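Local coordinates for protein gamma-resorcylate decarboxylase (Polaromonas, PDB 4QRO) that probably catalyses the manganese-dependent, non-oxidative decarboxylation of gamma-resorcylate (2,6-dihydroxybenzoate) to resorcinol, at residues I5-H10 with Y258-G263; F284-P289 with D294-W299. One frame throughout, in Å; residues are numbered along the deposited sequence.

Contact 1. Residues I5-H10 with Y258-G263; sequences IALEEH and YLTTSG. With MN (manganese (II) ion), chain K; 38L (2-nitrobenzene-1,3-diol), chain M.
E8 and S262 meet inside the (beta/alpha)8 barrel of the amidohydrolase family, and they offer a clear example of a second-shell hydroxyl hydrogen-bonded to a metal-binding carboxylate, which probably helps to fix its rotation. E8 leaves strand 4-11 with CG anti to its own backbone N (chi1 -158°) and stays extended beyond that, which carries the carboxylate to a place between the manganese ion and the turn after strand 257-260. The two oxygens divide the work. OE1 of E8 binds manganese at 2.2 Å, while OE2 accepts a hydrogen bond of 2.7 Å from S262 OG. The hydroxyl approaches from above the carboxylate, 61° out of its plane. Y162 OH makes a second hydrogen bond to OE2 and another to T260 OG1, and the backbone N of H218 is bonded to S262 OG, so these buried polar atoms form one connected network. Replacing S262 by alanine removes this hydroxyl and is likely to leave E8 OE2 with one grip fewer and the H218 amide without its mate. The methyls L7 CD1 and T260 CG2 touch at 4.2 Å, the apolar part of the contact. H10 joins E8 at the metal through NE2, also at 2.2 Å. The inhibitor chelates the manganese through OAK and OAI, D287 and H164 complete the site, and the nitro oxygen OAK lies 3.1 Å from E8 OE1.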
# COMPACT_ATOMS: atom_id res chain seq x y z
N ILE A 5 -0.39 24.64 11.75
CA ILE A 5 -1.73 24.14 11.89
C ILE A 5 -1.65 22.62 11.73
O ILE A 5 -0.97 22.13 10.84
CB ILE A 5 -2.68 24.76 10.84
CG1 ILE A 5 -2.76 26.29 11.02
CG2 ILE A 5 -4.04 24.09 10.90
CD1 ILE A 5 -3.39 27.01 9.85
N ALA A 6 -2.32 21.90 12.62
CA ALA A 6 -2.27 20.44 12.65
C ALA A 6 -3.69 19.94 12.65
O ALA A 6 -4.56 20.56 13.27
CB ALA A 6 -1.50 20.00 13.87
N LEU A 7 -3.98 18.89 11.87
CA LEU A 7 -5.37 18.42 11.71
C LEU A 7 -5.65 16.92 11.76
O LEU A 7 -6.69 16.48 11.29
CB LEU A 7 -5.98 19.00 10.42
CG LEU A 7 -5.30 18.68 9.09
CD1 LEU A 7 -6.33 18.51 7.99
CD2 LEU A 7 -4.27 19.75 8.72
N GLU A 8 -4.72 16.12 12.26
CA GLU A 8 -5.04 14.77 12.68
C GLU A 8 -4.65 14.66 14.14
O GLU A 8 -3.62 14.08 14.50
CB GLU A 8 -4.35 13.68 11.83
CG GLU A 8 -5.10 12.36 11.93
CD GLU A 8 -4.47 11.21 11.17
OE1 GLU A 8 -4.35 10.10 11.75
OE2 GLU A 8 -4.17 11.38 9.97
N GLU A 9 -5.50 15.22 14.98
CA GLU A 9 -5.20 15.49 16.36
C GLU A 9 -6.44 15.04 17.14
O GLU A 9 -7.54 15.62 17.04
CB GLU A 9 -4.90 17.00 16.58
CG GLU A 9 -4.12 17.74 15.46
CD GLU A 9 -2.75 17.14 15.12
OE1 GLU A 9 -2.46 16.91 13.90
OE2 GLU A 9 -1.95 16.89 16.05
N HIS A 10 -6.28 13.95 17.87
CA HIS A 10 -7.40 13.20 18.36
C HIS A 10 -7.66 13.42 19.84
O HIS A 10 -6.75 13.70 20.61
CB HIS A 10 -7.18 11.71 18.14
CG HIS A 10 -6.94 11.31 16.72
ND1 HIS A 10 -7.92 11.37 15.75
CD2 HIS A 10 -5.85 10.77 16.13
CE1 HIS A 10 -7.43 10.92 14.61
NE2 HIS A 10 -6.18 10.54 14.81
N TYR A 258 -6.11 15.87 -0.66
CA TYR A 258 -5.04 16.47 0.13
C TYR A 258 -4.46 15.36 1.04
O TYR A 258 -5.18 14.46 1.47
CB TYR A 258 -5.51 17.65 0.98
CG TYR A 258 -6.12 18.77 0.17
CD1 TYR A 258 -7.37 18.60 -0.42
CD2 TYR A 258 -5.47 19.99 -0.02
CE1 TYR A 258 -7.95 19.58 -1.19
CE2 TYR A 258 -6.07 21.01 -0.78
CZ TYR A 258 -7.30 20.78 -1.37
OH TYR A 258 -7.95 21.71 -2.15
N LEU A 259 -3.16 15.42 1.31
CA LEU A 259 -2.47 14.45 2.16
C LEU A 259 -1.90 15.14 3.38
O LEU A 259 -1.38 16.23 3.24
CB LEU A 259 -1.27 13.84 1.40
CG LEU A 259 -1.56 13.39 -0.02
CD1 LEU A 259 -0.33 12.67 -0.61
CD2 LEU A 259 -2.81 12.51 -0.06
N THR A 260 -1.97 14.52 4.56
CA THR A 260 -1.24 15.05 5.72
C THR A 260 -0.02 14.22 6.07
O THR A 260 0.13 13.11 5.60
CB THR A 260 -2.12 15.26 6.98
OG1 THR A 260 -2.23 14.04 7.72
CG2 THR A 260 -3.47 15.76 6.60
N THR A 261 0.85 14.82 6.90
CA THR A 261 2.09 14.17 7.30
C THR A 261 1.93 13.32 8.56
O THR A 261 2.90 12.84 9.12
CB THR A 261 3.21 15.22 7.54
OG1 THR A 261 2.91 16.02 8.70
CG2 THR A 261 3.38 16.14 6.31
N SER A 262 0.71 13.08 9.02
CA SER A 262 0.53 12.37 10.26
C SER A 262 1.21 11.00 10.27
O SER A 262 1.09 10.22 9.32
CB SER A 262 -0.93 12.18 10.55
OG SER A 262 -1.54 11.44 9.50
N GLY A 263 1.92 10.73 11.37
CA GLY A 263 2.49 9.43 11.62
C GLY A 263 3.40 8.92 10.52
O GLY A 263 3.60 7.72 10.41
MN MN K . -4.99 9.10 13.57
OAK 38L M . -3.93 7.17 12.76
NAG 38L M . -3.24 6.38 13.35
OAJ 38L M . -2.31 5.85 12.74
CAA 38L M . -3.52 6.08 14.71
CAF 38L M . -2.72 5.13 15.34
OAH 38L M . -1.40 5.04 15.03
CAE 38L M . -3.27 4.27 16.29
CAD 38L M . -4.61 4.39 16.66
CAC 38L M . -5.36 5.45 16.16
CAB 38L M . -4.81 6.32 15.22
OAI 38L M . -5.55 7.39 14.79

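Contact 2. Residues F284-P289 with D294-W299. With MN (manganese (II) ion), chain K; 38L (2-nitrobenzene-1,3-diol), chain M; ACT (acetate ion), chain L.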
# COMPACT_ATOMS: atom_id res chain seq x y z
N PHE A 284 0.77 19.63 7.17
CA PHE A 284 1.35 19.18 8.42
C PHE A 284 0.26 18.59 9.31
O PHE A 284 -0.86 19.08 9.32
CB PHE A 284 2.09 20.32 9.14
CG PHE A 284 2.67 19.93 10.49
CD1 PHE A 284 3.78 19.11 10.60
CD2 PHE A 284 2.06 20.36 11.65
CE1 PHE A 284 4.30 18.79 11.84
CE2 PHE A 284 2.56 20.03 12.88
CZ PHE A 284 3.67 19.22 12.99
N SER A 285 0.57 17.48 9.98
CA SER A 285 -0.27 16.95 11.06
C SER A 285 0.60 16.00 11.85
O SER A 285 1.67 15.63 11.39
CB SER A 285 -1.50 16.22 10.51
OG SER A 285 -2.45 17.17 10.03
N THR A 286 0.14 15.63 13.04
CA THR A 286 0.96 14.88 13.96
C THR A 286 0.43 13.46 14.24
O THR A 286 1.23 12.53 14.35
CB THR A 286 1.12 15.63 15.30
OG1 THR A 286 -0.12 15.64 15.99
CG2 THR A 286 1.57 17.05 15.10
N ASP A 287 -0.90 13.29 14.35
CA ASP A 287 -1.53 12.07 14.89
C ASP A 287 -1.41 11.96 16.42
O ASP A 287 -1.55 10.88 16.98
CB ASP A 287 -0.97 10.82 14.23
CG ASP A 287 -2.02 9.72 14.06
OD1 ASP A 287 -3.20 9.87 14.51
OD2 ASP A 287 -1.65 8.70 13.44
N TRP A 288 -1.16 13.07 17.09
CA TRP A 288 -1.25 13.13 18.53
C TRP A 288 -2.62 12.60 18.89
O TRP A 288 -3.60 12.96 18.23
CB TRP A 288 -1.05 14.55 19.04
CG TRP A 288 -1.21 14.74 20.52
CD1 TRP A 288 -2.34 15.23 21.15
CD2 TRP A 288 -0.25 14.50 21.55
NE1 TRP A 288 -2.12 15.30 22.50
CE2 TRP A 288 -0.86 14.85 22.78
CE3 TRP A 288 1.05 13.99 21.57
CZ2 TRP A 288 -0.18 14.76 24.02
CZ3 TRP A 288 1.73 13.89 22.81
CH2 TRP A 288 1.10 14.26 24.01
N PRO A 289 -2.70 11.73 19.92
CA PRO A 289 -1.67 11.34 20.88
C PRO A 289 -1.00 10.00 20.62
O PRO A 289 -0.24 9.51 21.48
CB PRO A 289 -2.44 11.30 22.19
CG PRO A 289 -3.76 10.78 21.77
CD PRO A 289 -4.05 11.38 20.42
N ASP A 294 6.37 16.38 19.72
CA ASP A 294 7.77 16.79 19.50
C ASP A 294 8.44 16.02 18.35
O ASP A 294 9.19 16.61 17.56
CB ASP A 294 8.62 16.79 20.79
CG ASP A 294 8.79 15.40 21.43
OD1 ASP A 294 8.15 14.42 21.01
OD2 ASP A 294 9.58 15.31 22.40
N HIS A 295 8.13 14.73 18.23
CA HIS A 295 8.57 13.90 17.07
C HIS A 295 8.11 14.48 15.72
O HIS A 295 8.92 14.69 14.83
CB HIS A 295 8.07 12.46 17.17
CG HIS A 295 8.69 11.67 18.29
ND1 HIS A 295 8.34 10.35 18.55
CD2 HIS A 295 9.61 12.01 19.23
CE1 HIS A 295 9.06 9.91 19.57
NE2 HIS A 295 9.82 10.90 20.01
N ALA A 296 6.82 14.77 15.60
CA ALA A 296 6.27 15.34 14.37
C ALA A 296 6.94 16.67 14.03
O ALA A 296 7.43 16.88 12.93
CB ALA A 296 4.78 15.53 14.50
N ALA A 297 6.95 17.58 15.00
CA ALA A 297 7.41 18.94 14.77
C ALA A 297 8.90 19.05 14.50
O ALA A 297 9.32 19.84 13.65
CB ALA A 297 7.03 19.81 15.96
N ASP A 298 9.71 18.33 15.27
CA ASP A 298 11.17 18.32 15.06
C ASP A 298 11.56 17.76 13.67
O ASP A 298 12.48 18.27 13.01
CB ASP A 298 11.84 17.48 16.15
CG ASP A 298 11.82 18.18 17.51
OD1 ASP A 298 11.54 19.40 17.57
OD2 ASP A 298 12.11 17.51 18.52
N TRP A 299 10.89 16.69 13.26
CA TRP A 299 11.10 16.16 11.91
C TRP A 299 10.74 17.21 10.87
O TRP A 299 11.54 17.52 9.99
CB TRP A 299 10.32 14.87 11.67
CG TRP A 299 10.26 14.58 10.19
CD1 TRP A 299 11.26 14.05 9.41
CD2 TRP A 299 9.16 14.84 9.32
NE1 TRP A 299 10.85 13.96 8.12
CE2 TRP A 299 9.57 14.47 8.02
CE3 TRP A 299 7.87 15.37 9.50
CZ2 TRP A 299 8.72 14.56 6.92
CZ3 TRP A 299 7.03 15.46 8.42
CH2 TRP A 299 7.45 15.07 7.13
MN MN K . -4.99 9.10 13.57
OAK 38L M . -3.93 7.17 12.76
NAG 38L M . -3.24 6.38 13.35
OAJ 38L M . -2.31 5.85 12.74
CAA 38L M . -3.52 6.08 14.71
CAF 38L M . -2.72 5.13 15.34
OAH 38L M . -1.40 5.04 15.03
CAE 38L M . -3.27 4.27 16.29
CAD 38L M . -4.61 4.39 16.66
CAC 38L M . -5.36 5.45 16.16
CAB 38L M . -4.81 6.32 15.22
OAI 38L M . -5.55 7.39 14.79
C ACT L . 5.56 15.43 23.28
O ACT L . 4.99 15.29 22.19
OXT ACT L . 6.52 16.23 23.37
CH3 ACT L . 5.08 14.65 24.47
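T286 and A296 bring the two backbones together, their CA atoms 5.3 Å apart, where the loop after the last barrel strand, 282-283, passes the helix 293-302 of the same beta-alpha barrel. Residues 284-289 run in irregular conformation: D287 takes a positive phi of 75°, and the peptide bond between W288 and P289 is cis. Residues 294-299 are regular helix. Such a pairing illustrates how a barrel can pack a loop carrying a metal-binding residue on the next helix while that residue faces the metal.

The middle of the interface is small and apolar. A296 CB points at the loop and meets T286 CG2 at 3.6 Å, the short alanine side chain allowing the close approach. T286 OG1 appears to accept from the W288 backbone N in an ST turn, although the position of that hydroxyl is doubtful. F284 flanks the pair. Its CG, anti to the backbone N (chi1 177°), directs the ring's end at the helix, with CZ 4.1 Å from A296 CB. The ring presents its edge to the carbonyl of A296, CE1 standing 3.8 Å from A296 O, and the W299 ring also has its edge near that oxygen. F300 meets the F284 ring as well, their planes at about 40°.

Near the beginning of the helix, D294 N gives a hydrogen bond of 3.0 Å to O of an acetate ion, probably from the crystallisation liquor, and the W288 ring lies beside the same acetate. D287 leads the other way. Its OD2 is hydrogen-bonded to H218 NE2, and its OD1 binds the manganese ion at 2.2 Å.

Contacts 1 and 2 follow one another along the chain, with centres about 8 Å apart, and they touch. The strands leading into 258-263 and 284-289, namely 257-260 and 282-283, are adjacent and parallel, and 5-10 belongs to strand 4-11, the first of the same barrel. The loop 284-289 bridges toward that strand through S285 OG to L7 N and probably through H10 N to W288 O, 2.9 Å apart. The first barrel strand and the loop after the last one both give ligands to one manganese ion: contact 1 supplies E8 and H10, contact 2 supplies D287, and H164 completes the protein ligands. R229 and N234 of the second subunit bind the inhibitor too.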